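PDB 2Q74: inositol-1-monophosphatase from Mycobacterium tuberculosis, which probably catalyses the magnesium-dependent hydrolysis of inositol 1-phosphate to free myo-inositol and phosphate, the last step of myo-inositol biosynthesis from glucose 6-phosphate. Local coordinates for residues 101-106 with 121-126; 136-141 with 211-216; 177-182 with 225-230; 151-156 with 240-245; 116-121 with 206-211. All coordinates share one frame; numbering follows the deposited sequence.

Interaction 1. Residues 101-106 with 121-126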
# COMPACT_ATOMS: atom_id res chain seq x y z
N TRP A 101 -20.35 10.62 18.09
CA TRP A 101 -19.26 10.71 17.12
C TRP A 101 -18.17 9.74 17.51
O TRP A 101 -17.59 9.85 18.58
CB TRP A 101 -18.76 12.14 17.02
CG TRP A 101 -19.85 13.01 16.54
CD1 TRP A 101 -20.77 13.63 17.30
CD2 TRP A 101 -20.17 13.31 15.18
NE1 TRP A 101 -21.65 14.32 16.51
CE2 TRP A 101 -21.31 14.14 15.20
CE3 TRP A 101 -19.61 12.96 13.94
CZ2 TRP A 101 -21.91 14.63 14.04
CZ3 TRP A 101 -20.20 13.45 12.77
CH2 TRP A 101 -21.34 14.28 12.83
N VAL A 102 -17.92 8.77 16.63
CA VAL A 102 -16.90 7.75 16.85
C VAL A 102 -15.71 8.11 15.99
O VAL A 102 -15.84 8.24 14.77
CB VAL A 102 -17.39 6.36 16.43
CG1 VAL A 102 -16.37 5.29 16.80
CG2 VAL A 102 -18.75 6.05 17.05
N LEU A 103 -14.54 8.28 16.60
CA LEU A 103 -13.43 8.74 15.79
C LEU A 103 -12.04 8.18 16.06
O LEU A 103 -11.76 7.65 17.14
CB LEU A 103 -13.45 10.27 15.71
CG LEU A 103 -13.36 11.20 16.92
CD1 LEU A 103 -14.45 12.26 16.78
CD2 LEU A 103 -13.53 10.48 18.20
N ASP A 104 -11.22 8.22 15.02
CA ASP A 104 -9.80 7.91 15.09
C ASP A 104 -9.02 8.97 14.29
O ASP A 104 -9.12 9.03 13.06
CB ASP A 104 -9.48 6.51 14.55
CG ASP A 104 -8.05 6.07 14.90
OD1 ASP A 104 -7.29 6.89 15.43
OD2 ASP A 104 -7.69 4.90 14.66
N PRO A 105 -8.24 9.79 15.00
CA PRO A 105 -7.42 10.81 14.35
C PRO A 105 -6.35 10.26 13.40
O PRO A 105 -6.03 10.90 12.39
CB PRO A 105 -6.75 11.51 15.53
CG PRO A 105 -7.61 11.19 16.70
CD PRO A 105 -8.09 9.82 16.46
N ILE A 106 -5.77 9.12 13.74
CA ILE A 106 -4.77 8.49 12.88
C ILE A 106 -4.94 6.97 12.91
O ILE A 106 -4.48 6.30 13.84
CB ILE A 106 -3.32 8.83 13.31
CG1 ILE A 106 -3.10 10.36 13.40
CG2 ILE A 106 -2.33 8.17 12.33
CD1 ILE A 106 -1.81 10.74 14.08
N VAL A 121 -7.92 9.75 8.78
CA VAL A 121 -8.80 10.25 9.82
C VAL A 121 -10.17 9.62 9.54
O VAL A 121 -10.66 9.70 8.42
CB VAL A 121 -8.90 11.78 9.75
CG1 VAL A 121 -9.83 12.29 10.84
CG2 VAL A 121 -7.50 12.41 9.84
N SER A 122 -10.77 9.00 10.56
CA SER A 122 -12.09 8.37 10.44
C SER A 122 -13.07 9.02 11.41
O SER A 122 -12.78 9.09 12.60
CB SER A 122 -12.00 6.87 10.75
OG SER A 122 -13.23 6.21 10.54
N ILE A 123 -14.21 9.49 10.89
CA ILE A 123 -15.27 10.15 11.66
C ILE A 123 -16.61 9.44 11.34
O ILE A 123 -17.11 9.53 10.23
CB ILE A 123 -15.45 11.64 11.27
CG1 ILE A 123 -14.12 12.39 11.15
CG2 ILE A 123 -16.36 12.32 12.27
CD1 ILE A 123 -13.53 12.87 12.46
N GLY A 124 -17.18 8.76 12.32
CA GLY A 124 -18.48 8.13 12.15
C GLY A 124 -19.56 8.77 13.01
O GLY A 124 -19.29 9.15 14.15
N ALA A 125 -20.77 8.88 12.47
CA ALA A 125 -21.92 9.41 13.21
C ALA A 125 -22.87 8.26 13.47
O ALA A 125 -23.46 7.72 12.54
CB ALA A 125 -22.61 10.48 12.41
N GLN A 126 -22.97 7.86 14.74
CA GLN A 126 -23.79 6.71 15.14
C GLN A 126 -25.01 7.14 15.93
O GLN A 126 -24.97 8.13 16.67
CB GLN A 126 -22.97 5.72 15.98
CG GLN A 126 -22.04 4.84 15.16
CD GLN A 126 -21.45 3.68 15.95
OE1 GLN A 126 -20.92 2.73 15.36
NE2 GLN A 126 -21.55 3.75 17.28
O HOH W 1 -14.99 6.17 12.74

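Interaction 2. Residues 136-141 with 211-216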
# COMPACT_ATOMS: atom_id res chain seq x y z
N VAL A 136 -14.03 9.33 5.82
CA VAL A 136 -12.64 8.90 6.04
C VAL A 136 -11.76 9.73 5.15
O VAL A 136 -11.93 9.76 3.93
CB VAL A 136 -12.39 7.40 5.69
CG1 VAL A 136 -10.88 7.04 5.84
CG2 VAL A 136 -13.26 6.48 6.52
N ALA A 137 -10.80 10.40 5.75
CA ALA A 137 -9.90 11.29 5.00
C ALA A 137 -8.62 10.55 4.81
O ALA A 137 -8.02 10.16 5.79
CB ALA A 137 -9.64 12.57 5.77
N ASP A 138 -8.22 10.33 3.56
CA ASP A 138 -6.91 9.78 3.20
C ASP A 138 -5.92 10.95 3.23
O ASP A 138 -5.78 11.69 2.25
CB ASP A 138 -6.97 9.13 1.80
CG ASP A 138 -5.64 8.44 1.38
OD1 ASP A 138 -4.56 8.74 1.95
OD2 ASP A 138 -5.69 7.60 0.44
N VAL A 139 -5.22 11.08 4.35
CA VAL A 139 -4.40 12.24 4.63
C VAL A 139 -3.39 12.51 3.52
O VAL A 139 -3.36 13.61 2.96
CB VAL A 139 -3.74 12.12 6.03
CG1 VAL A 139 -2.88 13.32 6.33
CG2 VAL A 139 -4.83 11.97 7.08
N ALA A 140 -2.57 11.53 3.16
CA ALA A 140 -1.47 11.83 2.22
C ALA A 140 -2.01 12.06 0.80
O ALA A 140 -1.43 12.80 0.02
CB ALA A 140 -0.41 10.75 2.24
N ALA A 141 -3.14 11.44 0.48
CA ALA A 141 -3.73 11.56 -0.85
C ALA A 141 -4.47 12.88 -1.00
O ALA A 141 -4.69 13.32 -2.11
CB ALA A 141 -4.67 10.40 -1.09
N ALA A 211 -7.35 -0.10 8.21
CA ALA A 211 -8.64 -0.71 8.04
C ALA A 211 -9.61 0.27 7.40
O ALA A 211 -10.37 -0.09 6.52
CB ALA A 211 -9.17 -1.18 9.39
N ALA A 212 -9.52 1.53 7.83
CA ALA A 212 -10.37 2.59 7.31
C ALA A 212 -10.18 2.72 5.79
O ALA A 212 -11.16 2.82 5.02
CB ALA A 212 -10.06 3.91 8.02
N LEU A 213 -8.93 2.72 5.36
CA LEU A 213 -8.61 2.88 3.95
C LEU A 213 -8.95 1.66 3.12
O LEU A 213 -9.28 1.80 1.95
CB LEU A 213 -7.11 3.26 3.77
CG LEU A 213 -6.75 4.69 4.21
CD1 LEU A 213 -5.22 4.95 4.13
CD2 LEU A 213 -7.53 5.71 3.42
N ASP A 214 -8.86 0.46 3.70
CA ASP A 214 -9.23 -0.77 3.01
C ASP A 214 -10.74 -0.77 2.71
O ASP A 214 -11.18 -1.11 1.61
CB ASP A 214 -8.92 -2.00 3.89
CG ASP A 214 -7.42 -2.31 3.99
OD1 ASP A 214 -6.69 -2.16 3.00
OD2 ASP A 214 -6.98 -2.73 5.07
N LEU A 215 -11.53 -0.41 3.70
CA LEU A 215 -12.95 -0.31 3.50
C LEU A 215 -13.25 0.69 2.38
O LEU A 215 -14.11 0.46 1.54
CB LEU A 215 -13.63 0.08 4.81
CG LEU A 215 -13.66 -1.06 5.86
CD1 LEU A 215 -13.93 -0.55 7.25
CD2 LEU A 215 -14.74 -2.14 5.43
N CYS A 216 -12.48 1.78 2.31
CA CYS A 216 -12.74 2.77 1.25
C CYS A 216 -12.32 2.23 -0.12
O CYS A 216 -12.98 2.47 -1.15
CB CYS A 216 -12.03 4.09 1.56
SG CYS A 216 -12.69 4.97 3.00

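Interaction 3. Residues 177-182 with 225-230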
# COMPACT_ATOMS: atom_id res chain seq x y z
N LEU A 177 -8.05 -9.20 -2.61
CA LEU A 177 -8.45 -9.17 -1.23
C LEU A 177 -7.44 -8.40 -0.38
O LEU A 177 -6.24 -8.67 -0.43
CB LEU A 177 -8.56 -10.59 -0.70
CG LEU A 177 -8.95 -10.75 0.76
CD1 LEU A 177 -10.43 -10.43 0.99
CD2 LEU A 177 -8.62 -12.15 1.17
N GLY A 178 -7.94 -7.47 0.43
CA GLY A 178 -7.13 -6.79 1.41
C GLY A 178 -7.30 -7.41 2.79
O GLY A 178 -8.38 -7.87 3.16
N THR A 179 -6.23 -7.46 3.56
CA THR A 179 -6.33 -7.91 4.95
C THR A 179 -5.45 -7.12 5.86
O THR A 179 -4.61 -6.36 5.42
CB THR A 179 -5.97 -9.39 5.11
OG1 THR A 179 -4.74 -9.67 4.43
CG2 THR A 179 -7.05 -10.22 4.53
N GLY A 180 -5.68 -7.31 7.15
CA GLY A 180 -4.83 -6.76 8.17
C GLY A 180 -4.77 -7.69 9.35
O GLY A 180 -5.50 -8.70 9.41
N PHE A 181 -3.87 -7.38 10.27
CA PHE A 181 -3.77 -8.06 11.55
C PHE A 181 -4.43 -7.14 12.55
O PHE A 181 -4.03 -5.97 12.69
CB PHE A 181 -2.31 -8.32 11.92
CG PHE A 181 -1.65 -9.37 11.05
CD1 PHE A 181 -0.39 -9.15 10.51
CD2 PHE A 181 -2.28 -10.58 10.79
CE1 PHE A 181 0.23 -10.12 9.73
CE2 PHE A 181 -1.67 -11.55 10.01
CZ PHE A 181 -0.41 -11.31 9.49
N GLY A 182 -5.48 -7.65 13.20
CA GLY A 182 -6.32 -6.85 14.08
C GLY A 182 -5.92 -7.02 15.53
O GLY A 182 -5.45 -8.09 15.93
N ALA A 225 -12.53 -7.11 -2.12
CA ALA A 225 -12.97 -7.44 -0.77
C ALA A 225 -11.96 -7.12 0.27
O ALA A 225 -10.75 -6.89 -0.00
CB ALA A 225 -13.29 -8.90 -0.66
N TYR A 226 -12.43 -7.15 1.51
CA TYR A 226 -11.56 -6.89 2.64
C TYR A 226 -11.98 -7.74 3.81
O TYR A 226 -13.16 -7.86 4.08
CB TYR A 226 -11.63 -5.41 3.02
CG TYR A 226 -11.08 -5.08 4.37
CD1 TYR A 226 -9.72 -5.25 4.66
CD2 TYR A 226 -11.91 -4.57 5.37
CE1 TYR A 226 -9.18 -4.91 5.93
CE2 TYR A 226 -11.41 -4.24 6.64
CZ TYR A 226 -10.02 -4.41 6.91
OH TYR A 226 -9.53 -4.08 8.14
N TYR A 227 -11.00 -8.32 4.50
CA TYR A 227 -11.25 -9.15 5.68
C TYR A 227 -10.20 -8.88 6.77
O TYR A 227 -8.99 -9.00 6.55
CB TYR A 227 -11.22 -10.64 5.32
CG TYR A 227 -11.00 -11.54 6.51
CD1 TYR A 227 -11.99 -11.69 7.46
CD2 TYR A 227 -9.80 -12.21 6.71
CE1 TYR A 227 -11.81 -12.49 8.59
CE2 TYR A 227 -9.60 -13.01 7.84
CZ TYR A 227 -10.63 -13.16 8.79
OH TYR A 227 -10.53 -13.95 9.94
N GLU A 228 -10.69 -8.53 7.96
CA GLU A 228 -9.84 -8.41 9.13
C GLU A 228 -10.53 -8.88 10.41
O GLU A 228 -11.69 -8.57 10.67
CB GLU A 228 -9.34 -6.98 9.30
CG GLU A 228 -8.15 -6.90 10.25
CD GLU A 228 -7.53 -5.55 10.30
OE1 GLU A 228 -7.48 -4.85 9.27
OE2 GLU A 228 -7.08 -5.18 11.41
N HIS A 229 -9.76 -9.60 11.22
CA HIS A 229 -10.20 -10.11 12.50
C HIS A 229 -9.62 -9.28 13.65
O HIS A 229 -8.43 -9.39 13.96
CB HIS A 229 -9.74 -11.56 12.64
CG HIS A 229 -10.33 -12.27 13.81
ND1 HIS A 229 -11.61 -12.79 13.79
CD2 HIS A 229 -9.82 -12.55 15.04
CE1 HIS A 229 -11.86 -13.36 14.96
NE2 HIS A 229 -10.80 -13.23 15.73
N GLY A 230 -10.45 -8.45 14.27
CA GLY A 230 -10.05 -7.67 15.44
C GLY A 230 -9.84 -6.19 15.17
O GLY A 230 -8.77 -5.65 15.43
O HOH W 2 -7.48 -10.80 10.65

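Interaction 4. Residues 151-156 with 240-245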
# COMPACT_ATOMS: atom_id res chain seq x y z
N LEU A 151 -28.07 7.70 0.96
CA LEU A 151 -27.60 8.81 0.14
C LEU A 151 -26.43 8.45 -0.76
O LEU A 151 -26.01 9.27 -1.55
CB LEU A 151 -27.25 10.00 1.05
CG LEU A 151 -28.48 10.58 1.78
CD1 LEU A 151 -28.07 11.71 2.73
CD2 LEU A 151 -29.53 11.02 0.78
N GLY A 152 -25.92 7.22 -0.65
CA GLY A 152 -24.77 6.82 -1.44
C GLY A 152 -23.42 7.23 -0.87
O GLY A 152 -23.35 7.94 0.13
N ALA A 153 -22.35 6.78 -1.51
CA ALA A 153 -20.96 7.02 -1.07
C ALA A 153 -20.22 7.85 -2.12
O ALA A 153 -20.30 7.54 -3.31
CB ALA A 153 -20.24 5.70 -0.89
N HIS A 154 -19.50 8.88 -1.69
CA HIS A 154 -18.72 9.69 -2.63
C HIS A 154 -17.27 9.84 -2.22
O HIS A 154 -16.94 9.71 -1.05
CB HIS A 154 -19.35 11.06 -2.83
CG HIS A 154 -20.84 11.02 -3.00
ND1 HIS A 154 -21.45 10.57 -4.15
CD2 HIS A 154 -21.84 11.36 -2.15
CE1 HIS A 154 -22.76 10.63 -4.00
NE2 HIS A 154 -23.02 11.11 -2.80
N LEU A 155 -16.43 10.09 -3.21
CA LEU A 155 -15.02 10.44 -3.04
C LEU A 155 -14.85 11.88 -3.50
O LEU A 155 -15.36 12.24 -4.58
CB LEU A 155 -14.17 9.55 -3.93
CG LEU A 155 -12.65 9.45 -3.75
CD1 LEU A 155 -12.05 8.82 -4.99
CD2 LEU A 155 -11.99 10.75 -3.50
N THR A 156 -14.16 12.70 -2.70
CA THR A 156 -13.92 14.09 -3.06
C THR A 156 -12.43 14.37 -3.16
O THR A 156 -11.69 14.13 -2.23
CB THR A 156 -14.54 15.05 -2.02
OG1 THR A 156 -15.94 14.79 -1.91
CG2 THR A 156 -14.34 16.49 -2.42
N ALA A 240 -17.16 1.22 6.97
CA ALA A 240 -18.14 0.17 6.77
C ALA A 240 -19.36 0.72 6.02
O ALA A 240 -19.82 0.13 5.03
CB ALA A 240 -18.55 -0.43 8.11
N LEU A 241 -19.84 1.87 6.47
CA LEU A 241 -21.01 2.52 5.89
C LEU A 241 -20.71 2.91 4.46
O LEU A 241 -21.53 2.75 3.55
CB LEU A 241 -21.37 3.78 6.68
CG LEU A 241 -22.81 4.31 6.74
CD1 LEU A 241 -22.79 5.86 6.90
CD2 LEU A 241 -23.68 3.91 5.58
N ILE A 242 -19.51 3.43 4.27
CA ILE A 242 -19.08 3.91 2.97
C ILE A 242 -19.09 2.75 1.97
O ILE A 242 -19.76 2.81 0.94
CB ILE A 242 -17.71 4.56 3.01
CG1 ILE A 242 -17.77 5.86 3.85
CG2 ILE A 242 -17.28 4.86 1.59
CD1 ILE A 242 -16.44 6.45 4.25
N ALA A 243 -18.39 1.66 2.32
CA ALA A 243 -18.44 0.45 1.49
C ALA A 243 -19.91 -0.01 1.26
O ALA A 243 -20.32 -0.33 0.14
CB ALA A 243 -17.59 -0.64 2.11
N ALA A 244 -20.72 0.00 2.30
CA ALA A 244 -22.13 -0.45 2.18
C ALA A 244 -22.87 0.42 1.18
O ALA A 244 -23.49 -0.06 0.26
CB ALA A 244 -22.82 -0.44 3.53
N GLU A 245 -22.75 1.73 1.33
CA GLU A 245 -23.44 2.64 0.43
C GLU A 245 -22.90 2.61 -0.99
O GLU A 245 -23.48 3.24 -1.90
CB GLU A 245 -23.37 4.07 0.98
CG GLU A 245 -24.24 4.31 2.21
CD GLU A 245 -25.70 4.11 1.94
OE1 GLU A 245 -26.17 4.45 0.82
OE2 GLU A 245 -26.39 3.61 2.85
O HOH W 3 -22.42 5.14 -4.06

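Interaction 5. Residues 116-121 with 206-211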
# COMPACT_ATOMS: atom_id res chain seq x y z
N ILE A 116 4.65 5.79 5.25
CA ILE A 116 3.91 5.12 4.20
C ILE A 116 2.57 5.87 4.05
O ILE A 116 1.80 5.94 5.00
CB ILE A 116 3.69 3.62 4.54
CG1 ILE A 116 5.05 2.92 4.71
CG2 ILE A 116 2.80 2.95 3.47
CD1 ILE A 116 4.94 1.51 5.20
N PRO A 117 2.31 6.46 2.87
CA PRO A 117 1.13 7.30 2.68
C PRO A 117 -0.13 6.50 2.65
O PRO A 117 -0.77 6.35 1.60
CB PRO A 117 1.37 7.95 1.32
CG PRO A 117 2.19 6.96 0.61
CD PRO A 117 3.12 6.40 1.64
N ALA A 118 -0.50 6.01 3.82
CA ALA A 118 -1.66 5.21 3.97
C ALA A 118 -2.03 5.27 5.45
O ALA A 118 -1.98 4.25 6.16
CB ALA A 118 -1.36 3.78 3.54
N TYR A 119 -2.37 6.48 5.90
CA TYR A 119 -3.03 6.65 7.19
C TYR A 119 -4.22 7.55 7.00
O TYR A 119 -4.25 8.35 6.06
CB TYR A 119 -2.09 7.24 8.22
CG TYR A 119 -1.14 8.25 7.67
CD1 TYR A 119 -1.39 9.61 7.76
CD2 TYR A 119 0.03 7.83 7.07
CE1 TYR A 119 -0.46 10.53 7.25
CE2 TYR A 119 0.93 8.71 6.58
CZ TYR A 119 0.70 10.06 6.66
OH TYR A 119 1.68 10.91 6.14
N ALA A 120 -5.20 7.47 7.90
CA ALA A 120 -6.47 8.17 7.69
C ALA A 120 -7.13 8.71 8.96
O ALA A 120 -6.94 8.22 10.06
CB ALA A 120 -7.42 7.25 6.99
N VAL A 121 -7.92 9.75 8.78
CA VAL A 121 -8.80 10.25 9.82
C VAL A 121 -10.17 9.62 9.54
O VAL A 121 -10.66 9.70 8.42
CB VAL A 121 -8.90 11.78 9.75
CG1 VAL A 121 -9.83 12.29 10.84
CG2 VAL A 121 -7.50 12.41 9.84
N ARG A 206 -3.61 -7.96 -0.67
CA ARG A 206 -2.99 -6.68 -0.34
C ARG A 206 -3.00 -6.48 1.19
O ARG A 206 -4.00 -6.79 1.86
CB ARG A 206 -3.75 -5.53 -1.03
CG ARG A 206 -3.52 -5.36 -2.56
CD ARG A 206 -2.04 -5.06 -2.94
NE ARG A 206 -1.51 -6.13 -3.79
CZ ARG A 206 -1.39 -6.08 -5.12
NH1 ARG A 206 -1.71 -4.98 -5.78
NH2 ARG A 206 -0.91 -7.11 -5.80
N ARG A 207 -1.89 -5.97 1.74
CA ARG A 207 -1.80 -5.65 3.16
C ARG A 207 -1.19 -4.28 3.33
O ARG A 207 0.04 -4.12 3.32
CB ARG A 207 -1.00 -6.73 3.89
CG ARG A 207 -0.52 -6.46 5.36
CD ARG A 207 -1.63 -6.60 6.38
NE ARG A 207 -1.87 -7.92 7.03
CZ ARG A 207 -1.55 -9.15 6.60
NH1 ARG A 207 -0.87 -9.38 5.49
NH2 ARG A 207 -1.91 -10.19 7.35
N ILE A 208 -2.05 -3.31 3.56
CA ILE A 208 -1.72 -1.90 3.45
C ILE A 208 -1.49 -1.17 4.77
O ILE A 208 -0.77 -0.18 4.80
CB ILE A 208 -2.80 -1.22 2.60
CG1 ILE A 208 -2.62 -1.64 1.14
CG2 ILE A 208 -2.79 0.33 2.72
CD1 ILE A 208 -3.76 -1.18 0.26
N GLY A 209 -2.06 -1.65 5.87
CA GLY A 209 -1.86 -1.08 7.19
C GLY A 209 -2.93 -0.10 7.67
O GLY A 209 -2.66 0.65 8.63
N SER A 210 -4.12 -0.10 7.03
CA SER A 210 -5.20 0.79 7.47
C SER A 210 -6.62 0.26 7.17
O SER A 210 -7.05 0.18 6.02
CB SER A 210 -5.04 2.19 6.88
OG SER A 210 -6.17 3.00 7.23
N ALA A 211 -7.35 -0.10 8.21
CA ALA A 211 -8.64 -0.71 8.04
C ALA A 211 -9.61 0.27 7.40
O ALA A 211 -10.37 -0.09 6.52
CB ALA A 211 -9.17 -1.18 9.39

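Interaction 1. Residues 101-106 with 121-126
V102 and G124 face each other as an antiparallel hydrogen-bonded pair: V102 N reaches G124 O at 2.9 Å, and G124 N returns to V102 O at 2.8 Å with an N-H...O angle of 171°. The next such pair, D104 with S122, is held by the same two reciprocal hydrogen bonds, with D104 N to S122 O measuring 3.0 Å. A water ties V102 O to S122 OG, so this carbonyl serves two donors. In the non-hydrogen-bonded pair W101 with A125, the A125 methyl lies over one face of the indole, with CB 4.1 Å from the centroid of the six-membered ring and 21° off its normal, a CH-pi contact. W101 CG stands anti to the carbonyl carbon (chi1 -62°), and the CE3 edge of the ring meets I123 CG2 at 3.7 Å, near the ring plane. D78 accepts from W101 NE1. Past the last pair, I106 N bonds to D104 OD1 (3.2 Å) from above the carboxylate plane, an Asx turn. D104 is, by similarity, a ligand of both magnesium ions, consistent with its closeness to E83 and D235. Within the larger sheet, W101 and I123 look toward helix 8-33, whereas V102 and S122 look toward helix 233-245.

Interaction 2. Residues 136-141 with 211-216
V136, with the largest share of the buried surface, packs its isopropyl group against A212 and C216 of the helix. V136 CB lies 3.6 Å from C216 SG, and both methyls also come within about 4 Å of the sulphur, so SG sits against the whole branch. V136 CG1, anti to the backbone N (chi1 176°), extends further to A212 CB at 3.9 Å. L213, second in buried area, approaches with one methyl: its CD2 rests on the flank of D138, 3.8 Å from CB and 3.9 Å from CG, the two side chains crossing at about a right angle. D138 OD2 is also about 4 Å from this methyl, while OD1 takes a weak bond from A141 N (3.4 Å) in the turn that follows. The segment axes cross at -97° with a closest approach of 9.1 Å, so 211-216 runs across 136-138 and not along it. At the start of the helix, A212 N is hydrogen-bonded to D107, a predicted magnesium ligand. Since no hydrogen bond joins the two segments and the touching atoms are mostly carbon and sulphur, the contact rests on shape and apolar burial, with D138 OD1 only weakly bonded within its own turn.

Interaction 3. Residues 177-182 with 225-230
G178 and Y226 pair in parallel register, and the firm backbone bonds gather here: G178 N donates to A225 O at 2.9 Å (N-H...O 173°), and G178 O accepts from Y227 N at 3.0 Å, with the donor nearly along the C=O axis. Further on, the direct ladder becomes loose, and a water spans the strands from H229 N to G180 O (3.1 Å to the carbonyl). The apolar contacts lie on one face. L177 CG is anti to the backbone N (chi1 179°), and with chi2 at 73° this turns CD1 to A225 CB at 3.6 Å, while T179 CG2 meets the Y227 ring atom CD2 obliquely at 4.0 Å; the Y227 hydroxyl is hydrogen-bonded to G284 O. On the other face lie Y226 and E228. The extended E228 chain lies over glycine backbone, its CD 3.6 Å from G180 CA; Y226 OH is a very short 2.5 Å from E228 OE1, a length that is doubtful at this resolution. The Y226 ring itself packs against helix 211-220, on the side of the sheet away from L177. Chemically, the strands are zipped by amides at their beginning and bridged by water later, with the buried glutamate lying along glycine backbone.

Interaction 4. Residues 151-156 with 240-245
In the alpha-beta-alpha-beta-alpha sandwich of this phosphatase, G152 and A153 of strand 152-157 meet I242 and E245 near the C-terminal end of helix 233-245, joining the larger sheet to the middle helical layer. The segment axes run crosswise, at -108° and with a closest approach of 6.7 Å, and the contact is made mainly by G152 and A153 on the strand side. E245 buries more surface in the contact than any other residue. Its chain bends at chi2 (-62°), folding the carboxylate back to the strand, where OE1 accepts from G152 N at 3.1 Å. The bond is rather bent, with an N-H...O angle of 144°, and the donor stands above the carboxylate plane. OE2 takes the amide of G150, so one carboxylate bonds the backbone at two residues of the turn before the strand. G152 has a positive phi, a backbone shape that suits glycine. Beside this polar grip a water accepts from A153 N, 3.0 Å away, and can donate to E245 O, though further acceptors compete for its protons. A147, on the neighbouring strand 143-148, touches both A153 and I242 and continues the apolar patch. The A153 methyl points at the helix and closes the contact from the strand side: its CB stands 4.0 Å from I242 CG2 and 3.5 Å from the carbonyl oxygen I242 O.

Interaction 5. Residues 116-121 with 206-211
A118 O and I208 O, one carbonyl from each segment, both accept from the side-chain nitrogen ND2 of N111, which thereby clamps the two loops with a single amide group. The direct contact between the segments is apolar and small, 154 Å² of buried surface summed over both. A118 CB meets I208 CG2 at 3.8 Å; this methyl, the branch anti to the backbone N, is the part of I208 that touches A118. On the other side of G209, S210 CB approaches A118 O at 3.8 Å, and S210 OG lies 4.4 Å from A120 CB. The A118 position follows from a tight bend before it, the inverse gamma turn centred on P117, in which A118 N bonds back to I116 O. S210 OG is turned anti to its own backbone N (chi1 175°), from where it makes weak hydrogen bonds to L213 N and to D107. L176 of the second subunit packs on I116, and R207 of the second subunit on R207 of this chain, so both loops are part of the dimer interface. The arrangement is that of an N-cap: S210 opens helix 211-220, whose first turn faces D107, by similarity a ligand of magnesium and substrate.

Overall arrangement
Interactions 1, 2 and 5 are continuous: V121 belongs to both 1 and 5, and V121 O lies 2.8 Å from A137 N of interaction 2, a probable hydrogen bond between neighbouring strands. Interaction 5 then crosses to the five-stranded sheet of interaction 3, where L177 O is 2.7 Å from R206 N. Helix 211-220 mediates between the sheets, with L215 CD2 3.7 Å from Y226 CD2. Interaction 4 joins this core through I242 CD1, 3.9 Å from V136 CG2, but its centre is about 18 Å from that of interaction 5. Predicted metal- or substrate-binding residues are D104 and I106 of interaction 1, R206 of interaction 5, and E83, D107 and D235, with A212 and S210 close to D107.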